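Local coordinates for starch synthase I (Hordeum vulgare, PDB 4HLN), which belongs to the starch synthases, glycosyltransferases built from two Rossmann-like domains, and carries bound glycan on one of them, at residues Thr567-Ser572 with Leu583-Ser588; Ile587-Phe590 with Ser596-Gly599. All coordinates share one frame; numbering follows the deposited sequence.

Interaction 1 (Thr567-Ser572 with Leu583-Ser588); sequences TGWAFS and LRTAIS. With GLC (alpha-D-glucopyranose), chain B.
O6 of the chain B alpha-D-glucopyranose is approached by two residues, Trp-569 and Thr-585. The indole NE1 of Trp-569 donates to this O6 at 2.8 Å. O6 sits at the edge of the ring and near its plane, but the N-H points off line (133°), so the bond is weak. From the helix, Thr-585 brings its methyl CG2 to 3.5 Å from the same O6. That methyl also packs obliquely on the pyrrole side of the indole, with CG2 3.6 Å from Trp-569 NE1. Rotation about CA-CB (chi1 -58°) sets OG1 of Thr-585 beside its own backbone N. There OG1 hydrogen-bonds to O of Trp-581, one turn earlier, while the methyl faces tryptophan and sugar.

The benzene half of the indole rests on Ala-586. CB of Ala-586 stands over one ring face, 3.7 Å from the centroid of the six-membered ring, in a CH-pi contact displaced toward the rim. Trp-597 and Leu-600 of helix 594-606 also touch the indole.

Strand 569-571 is an outermost strand of the six-stranded parallel sheet, and helix 576-592 follows it in sequence. Backbone bonds to Pro-541 and Val-543 tie Trp-569 to the neighbouring strand, where its side chain also touches Val-540.

No hydrogen bond joins strand and helix segments here. The contact is apolar, and NE1 of Trp-569 at the ring edge is left to meet the glycan.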
ATOM      1  N   THR A 567      14.493   4.116  14.088  1.00 79.84           N
ATOM      2  CA  THR A 567      14.293   5.287  13.241  1.00 76.20           C
ATOM      3  C   THR A 567      13.174   6.188  13.729  1.00 69.88           C
ATOM      4  O   THR A 567      13.006   7.296  13.229  1.00 78.80           O
ATOM      5  CB  THR A 567      13.969   4.883  11.793  1.00 70.77           C
ATOM      6  OG1 THR A 567      13.024   3.808  11.797  1.00 68.64           O
ATOM      7  CG2 THR A 567      15.226   4.447  11.068  1.00 58.27           C
ATOM      8  N   GLY A 568      12.404   5.704  14.694  1.00 55.20           N
ATOM      9  CA  GLY A 568      11.316   6.476  15.263  1.00 49.64           C
ATOM     10  C   GLY A 568      10.568   5.630  16.272  1.00 51.05           C
ATOM     11  O   GLY A 568      11.131   4.704  16.835  1.00 63.73           O
ATOM     12  N   TRP A 569       9.300   5.931  16.504  1.00 53.45           N
ATOM     13  CA  TRP A 569       8.500   5.085  17.379  1.00 58.30           C
ATOM     14  C   TRP A 569       7.239   4.576  16.711  1.00 62.73           C
ATOM     15  O   TRP A 569       6.422   5.358  16.238  1.00 81.61           O
ATOM     16  CB  TRP A 569       8.128   5.824  18.658  1.00 58.83           C
ATOM     17  CG  TRP A 569       9.263   5.955  19.595  1.00 71.81           C
ATOM     18  CD1 TRP A 569       9.574   5.120  20.622  1.00 70.74           C
ATOM     19  CD2 TRP A 569      10.253   6.986  19.599  1.00 78.59           C
ATOM     20  NE1 TRP A 569      10.700   5.567  21.271  1.00 76.66           N
ATOM     21  CE2 TRP A 569      11.138   6.712  20.659  1.00 80.51           C
ATOM     22  CE3 TRP A 569      10.478   8.114  18.809  1.00 76.61           C
ATOM     23  CZ2 TRP A 569      12.232   7.521  20.947  1.00 79.65           C
ATOM     24  CZ3 TRP A 569      11.567   8.914  19.093  1.00 76.45           C
ATOM     25  CH2 TRP A 569      12.429   8.616  20.153  1.00 76.20           C
ATOM     26  N   ALA A 570       7.084   3.262  16.682  1.00 54.22           N
ATOM     27  CA  ALA A 570       5.821   2.656  16.287  1.00 62.55           C
ATOM     28  C   ALA A 570       5.129   2.154  17.545  1.00 65.58           C
ATOM     29  O   ALA A 570       5.747   1.484  18.372  1.00 66.36           O
ATOM     30  CB  ALA A 570       6.049   1.511  15.304  1.00 62.01           C
ATOM     31  N   PHE A 571       3.852   2.482  17.692  1.00 64.84           N
ATOM     32  CA  PHE A 571       3.106   2.102  18.883  1.00 62.79           C
ATOM     33  C   PHE A 571       1.874   1.285  18.540  1.00 62.05           C
ATOM     34  O   PHE A 571       1.245   1.488  17.506  1.00 61.02           O
ATOM     35  CB  PHE A 571       2.687   3.345  19.668  1.00 56.97           C
ATOM     36  CG  PHE A 571       1.675   4.205  18.950  1.00 58.55           C
ATOM     37  CD1 PHE A 571       2.088   5.195  18.064  1.00 54.62           C
ATOM     38  CD2 PHE A 571       0.315   4.024  19.161  1.00 57.78           C
ATOM     39  CE1 PHE A 571       1.164   5.993  17.408  1.00 46.95           C
ATOM     40  CE2 PHE A 571      -0.618   4.823  18.502  1.00 59.42           C
ATOM     41  CZ  PHE A 571      -0.194   5.807  17.626  1.00 45.41           C
ATOM     42  N   SER A 572       1.531   0.365  19.432  1.00 73.86           N
ATOM     43  CA  SER A 572       0.324  -0.436  19.297  1.00 71.38           C
ATOM     44  C   SER A 572      -0.121  -0.820  20.696  1.00 70.19           C
ATOM     45  O   SER A 572       0.712  -1.084  21.562  1.00 71.80           O
ATOM     46  CB  SER A 572       0.587  -1.690  18.457  1.00 68.86           C
ATOM     47  OG  SER A 572      -0.620  -2.366  18.156  1.00 68.54           O
ATOM     48  N   LEU A 583       4.433   9.518  22.226  1.00 63.51           N
ATOM     49  CA  LEU A 583       4.760  10.927  22.070  1.00 63.98           C
ATOM     50  C   LEU A 583       5.656  11.395  23.192  1.00 67.07           C
ATOM     51  O   LEU A 583       6.688  12.022  22.952  1.00 67.48           O
ATOM     52  CB  LEU A 583       3.498  11.772  22.060  1.00 62.63           C
ATOM     53  CG  LEU A 583       2.788  11.733  20.718  1.00 61.63           C
ATOM     54  CD1 LEU A 583       1.631  12.698  20.706  1.00 53.01           C
ATOM     55  CD2 LEU A 583       3.776  12.098  19.648  1.00 63.83           C
ATOM     56  N   ARG A 584       5.260  11.090  24.422  1.00 61.86           N
ATOM     57  CA  ARG A 584       6.042  11.522  25.563  1.00 62.24           C
ATOM     58  C   ARG A 584       7.407  10.875  25.548  1.00 66.99           C
ATOM     59  O   ARG A 584       8.410  11.516  25.846  1.00 69.80           O
ATOM     60  CB  ARG A 584       5.317  11.230  26.861  1.00 63.29           C
ATOM     61  CG  ARG A 584       4.165  12.174  27.097  1.00 64.57           C
ATOM     62  CD  ARG A 584       3.511  11.887  28.425  1.00 86.24           C
ATOM     63  NE  ARG A 584       2.263  12.628  28.575  1.00 98.25           N
ATOM     64  CZ  ARG A 584       1.056  12.072  28.528  1.00102.06           C
ATOM     65  NH1 ARG A 584       0.938  10.755  28.345  1.00 97.21           N
ATOM     66  NH2 ARG A 584      -0.027  12.831  28.673  1.00 97.30           N
ATOM     67  N   THR A 585       7.453   9.604  25.177  1.00 62.98           N
ATOM     68  CA  THR A 585       8.729   8.918  25.091  1.00 59.50           C
ATOM     69  C   THR A 585       9.658   9.620  24.100  1.00 67.97           C
ATOM     70  O   THR A 585      10.843   9.817  24.371  1.00 75.33           O
ATOM     71  CB  THR A 585       8.533   7.462  24.686  1.00 67.47           C
ATOM     72  OG1 THR A 585       7.679   6.822  25.642  1.00 77.59           O
ATOM     73  CG2 THR A 585       9.872   6.735  24.610  1.00 61.47           C
ATOM     74  N   ALA A 586       9.114  10.008  22.953  1.00 65.74           N
ATOM     75  CA  ALA A 586       9.929  10.643  21.927  1.00 67.54           C
ATOM     76  C   ALA A 586      10.331  12.047  22.372  1.00 68.51           C
ATOM     77  O   ALA A 586      11.480  12.452  22.217  1.00 65.55           O
ATOM     78  CB  ALA A 586       9.190  10.682  20.592  1.00 58.05           C
ATOM     79  N   ILE A 587       9.376  12.778  22.932  1.00 61.66           N
ATOM     80  CA  ILE A 587       9.627  14.128  23.414  1.00 60.97           C
ATOM     81  C   ILE A 587      10.759  14.183  24.431  1.00 66.33           C
ATOM     82  O   ILE A 587      11.613  15.069  24.370  1.00 71.29           O
ATOM     83  CB  ILE A 587       8.368  14.738  24.034  1.00 60.65           C
ATOM     84  CG1 ILE A 587       7.350  15.052  22.937  1.00 62.50           C
ATOM     85  CG2 ILE A 587       8.718  15.999  24.784  1.00 57.03           C
ATOM     86  CD1 ILE A 587       6.096  15.726  23.440  1.00 66.47           C
ATOM     87  N   SER A 588      10.761  13.239  25.366  1.00 67.54           N
ATOM     88  CA  SER A 588      11.816  13.155  26.367  1.00 72.74           C
ATOM     89  C   SER A 588      13.166  12.998  25.694  1.00 78.81           C
ATOM     90  O   SER A 588      14.088  13.777  25.928  1.00 85.15           O
ATOM     91  CB  SER A 588      11.569  11.973  27.297  1.00 79.81           C
ATOM     92  OG  SER A 588      10.363  12.157  28.015  1.00 91.56           O
TER
HETATM   93  C1  GLC B   1      12.265  -0.355  23.519  1.00132.37           C
HETATM   94  C2  GLC B   1      13.500  -0.557  24.374  1.00134.63           C
HETATM   95  C3  GLC B   1      13.716   0.618  25.339  1.00142.89           C
HETATM   96  C4  GLC B   1      13.440   2.035  24.795  1.00140.69           C
HETATM   97  C5  GLC B   1      12.176   1.966  23.934  1.00138.57           C
HETATM   98  C6  GLC B   1      11.900   3.229  23.139  1.00140.25           C
HETATM   99  O2  GLC B   1      13.336  -1.764  25.093  1.00127.57           O
HETATM  100  O3  GLC B   1      15.047   0.555  25.798  1.00149.87           O
HETATM  101  O4  GLC B   1      13.365   2.884  25.953  1.00140.93           O
HETATM  102  O5  GLC B   1      12.316   0.938  22.975  1.00137.33           O
HETATM  103  O6  GLC B   1      10.550   3.582  23.304  1.00144.25           O

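Interaction 2 (Ile587-Phe590 with Ser596-Gly599); sequences ISTF and SWEG. With GLC (alpha-D-glucopyranose), chain C.
Phe-590 and Trp-597 form the aromatic part of this contact, near the turn between helices 576-592 and 594-606. The two rings are T-shaped, with planes at 74°. Phe-590 offers its edge, and CD1 stands over the indole face 3.7 Å from CE2 of Trp-597. The centroid of the phenyl ring is 5.1 Å from that of the five-membered indole ring. Both side chains run anti to their own backbone N (chi1 169° for Phe-590, -165° for Trp-597), which lets the phenyl edge meet the indole face. Lys-594, in the next helix, adds a cation-pi contact to Phe-590.

A CH-pi contact covers the other half of the indole. CB of Phe-590 lies almost straight above the six-membered ring of Trp-597, 3.9 Å from its centroid. One phenylalanine thus spans both indole rings, CB over the larger and CD1 over the smaller.

Aliphatic packing comes from Thr-589. Its CG2 meets the indole at the edge, near the ring plane, 4.0 Å from CE3 of Trp-597. The same methyl is 4.4 Å from CB of Ser-596.

The polar bonds run to the sugars, along the helix and to Glu-564. OG of Ser-596 accepts from O2 of the chain C alpha-D-glucopyranose at 3.3 Å, and it is also hydrogen-bonded to OE1 of Glu-564. OG1 of Thr-589 bonds to O of Thr-585 and more weakly to O3 of another glucopyranose.

The side chains divide the work. Aromatic and methyl groups join the two helices without a hydrogen bond between the segments, while the hydroxyl of Ser-596, and more weakly that of Thr-589, reach the glycan.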
ATOM      1  N   ILE A 587       9.376  12.778  22.932  1.00 61.66           N
ATOM      2  CA  ILE A 587       9.627  14.128  23.414  1.00 60.97           C
ATOM      3  C   ILE A 587      10.759  14.183  24.431  1.00 66.33           C
ATOM      4  O   ILE A 587      11.613  15.069  24.370  1.00 71.29           O
ATOM      5  CB  ILE A 587       8.368  14.738  24.034  1.00 60.65           C
ATOM      6  CG1 ILE A 587       7.350  15.052  22.937  1.00 62.50           C
ATOM      7  CG2 ILE A 587       8.718  15.999  24.784  1.00 57.03           C
ATOM      8  CD1 ILE A 587       6.096  15.726  23.440  1.00 66.47           C
ATOM      9  N   SER A 588      10.761  13.239  25.366  1.00 67.54           N
ATOM     10  CA  SER A 588      11.816  13.155  26.367  1.00 72.74           C
ATOM     11  C   SER A 588      13.166  12.998  25.694  1.00 78.81           C
ATOM     12  O   SER A 588      14.088  13.777  25.928  1.00 85.15           O
ATOM     13  CB  SER A 588      11.569  11.973  27.297  1.00 79.81           C
ATOM     14  OG  SER A 588      10.363  12.157  28.015  1.00 91.56           O
ATOM     15  N   THR A 589      13.272  11.981  24.852  1.00 72.49           N
ATOM     16  CA  THR A 589      14.473  11.749  24.070  1.00 64.60           C
ATOM     17  C   THR A 589      14.939  13.011  23.341  1.00 70.78           C
ATOM     18  O   THR A 589      16.138  13.282  23.245  1.00 74.92           O
ATOM     19  CB  THR A 589      14.200  10.669  23.039  1.00 63.37           C
ATOM     20  OG1 THR A 589      13.543   9.566  23.681  1.00 71.54           O
ATOM     21  CG2 THR A 589      15.499  10.208  22.378  1.00 51.76           C
ATOM     22  N   PHE A 590      13.985  13.780  22.830  1.00 68.95           N
ATOM     23  CA  PHE A 590      14.298  14.981  22.076  1.00 68.23           C
ATOM     24  C   PHE A 590      14.965  16.021  22.963  1.00 73.65           C
ATOM     25  O   PHE A 590      15.935  16.663  22.556  1.00 75.82           O
ATOM     26  CB  PHE A 590      13.036  15.564  21.432  1.00 69.50           C
ATOM     27  CG  PHE A 590      13.232  16.941  20.852  1.00 73.95           C
ATOM     28  CD1 PHE A 590      13.965  17.124  19.680  1.00 77.12           C
ATOM     29  CD2 PHE A 590      12.690  18.054  21.473  1.00 59.31           C
ATOM     30  CE1 PHE A 590      14.151  18.396  19.146  1.00 67.19           C
ATOM     31  CE2 PHE A 590      12.872  19.320  20.943  1.00 61.96           C
ATOM     32  CZ  PHE A 590      13.607  19.492  19.781  1.00 64.64           C
ATOM     33  N   SER A 596      21.386  11.201  21.034  1.00 75.20           N
ATOM     34  CA  SER A 596      20.578  10.062  20.592  1.00 83.21           C
ATOM     35  C   SER A 596      19.588  10.468  19.501  1.00 76.81           C
ATOM     36  O   SER A 596      19.417   9.760  18.507  1.00 72.63           O
ATOM     37  CB  SER A 596      19.817   9.442  21.766  1.00 90.89           C
ATOM     38  OG  SER A 596      20.689   8.730  22.625  1.00 99.01           O
ATOM     39  N   TRP A 597      18.927  11.603  19.703  1.00 73.42           N
ATOM     40  CA  TRP A 597      18.014  12.144  18.709  1.00 68.49           C
ATOM     41  C   TRP A 597      18.699  12.274  17.346  1.00 69.78           C
ATOM     42  O   TRP A 597      18.225  11.723  16.342  1.00 69.03           O
ATOM     43  CB  TRP A 597      17.474  13.497  19.161  1.00 63.52           C
ATOM     44  CG  TRP A 597      16.284  13.924  18.373  1.00 67.73           C
ATOM     45  CD1 TRP A 597      16.249  14.833  17.353  1.00 66.82           C
ATOM     46  CD2 TRP A 597      14.948  13.445  18.529  1.00 64.31           C
ATOM     47  NE1 TRP A 597      14.965  14.950  16.866  1.00 64.67           N
ATOM     48  CE2 TRP A 597      14.150  14.107  17.571  1.00 59.53           C
ATOM     49  CE3 TRP A 597      14.349  12.512  19.379  1.00 67.17           C
ATOM     50  CZ2 TRP A 597      12.790  13.865  17.445  1.00 65.10           C
ATOM     51  CZ3 TRP A 597      12.992  12.275  19.252  1.00 67.78           C
ATOM     52  CH2 TRP A 597      12.228  12.950  18.295  1.00 65.73           C
ATOM     53  N   GLU A 598      19.816  12.998  17.316  1.00 64.87           N
ATOM     54  CA  GLU A 598      20.613  13.125  16.099  1.00 69.05           C
ATOM     55  C   GLU A 598      20.807  11.784  15.393  1.00 69.91           C
ATOM     56  O   GLU A 598      20.806  11.711  14.167  1.00 80.57           O
ATOM     57  CB  GLU A 598      21.976  13.751  16.403  1.00 88.78           C
ATOM     58  CG  GLU A 598      21.975  15.277  16.483  1.00110.16           C
ATOM     59  CD  GLU A 598      23.002  15.927  15.551  1.00122.99           C
ATOM     60  OE1 GLU A 598      23.775  15.190  14.892  1.00118.55           O
ATOM     61  OE2 GLU A 598      23.032  17.180  15.477  1.00128.69           O
ATOM     62  N   GLY A 599      20.982  10.720  16.165  1.00 66.02           N
ATOM     63  CA  GLY A 599      21.171   9.409  15.578  1.00 62.21           C
ATOM     64  C   GLY A 599      19.906   8.915  14.909  1.00 74.00           C
ATOM     65  O   GLY A 599      19.955   8.365  13.804  1.00 80.96           O
TER
HETATM   66  C1  GLC C   3      17.988   6.992  27.034  1.00145.59           C
HETATM   67  C2  GLC C   3      19.052   7.372  26.004  1.00138.33           C
HETATM   68  C3  GLC C   3      20.223   6.387  25.957  1.00135.92           C
HETATM   69  C4  GLC C   3      20.826   6.120  27.338  1.00143.08           C
HETATM   70  C5  GLC C   3      19.822   6.286  28.492  1.00150.27           C
HETATM   71  C6  GLC C   3      20.565   6.928  29.662  1.00150.60           C
HETATM   72  O2  GLC C   3      18.457   7.533  24.739  1.00136.02           O
HETATM   73  O3  GLC C   3      21.238   6.944  25.155  1.00126.70           O
HETATM   74  O4  GLC C   3      21.415   4.815  27.424  1.00147.97           O
HETATM   75  O5  GLC C   3      18.658   7.081  28.274  1.00152.36           O
HETATM   76  O6  GLC C   3      19.814   8.003  30.188  1.00148.30           O

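Interactions 1 and 2 share helix 576-592 and overlap at Ile-587 and Ser-588. Their centres lie about 10 Å apart. The closest touch is packing of O of Ala-586 on CZ3 of Trp-597, at 3.3 Å. The tryptophans also meet, with CZ3 of Trp-569 3.7 Å from CZ3 of Trp-597. CZ2 of Trp-569 lies 3.7 Å from OG1 of Thr-589. Strand 569-571, helix 576-592 and helix 594-606 thus pack against one another through these groups. Interaction 1 gives Trp-569 and Thr-585 to the glycan pocket, and interaction 2 gives Thr-589 and Ser-596. Trp-569 bonds weakly to the chain B glucopyranose and Ser-596 to the chain C one; Trp-569 and Thr-589 also lie near further bound glucopyranose.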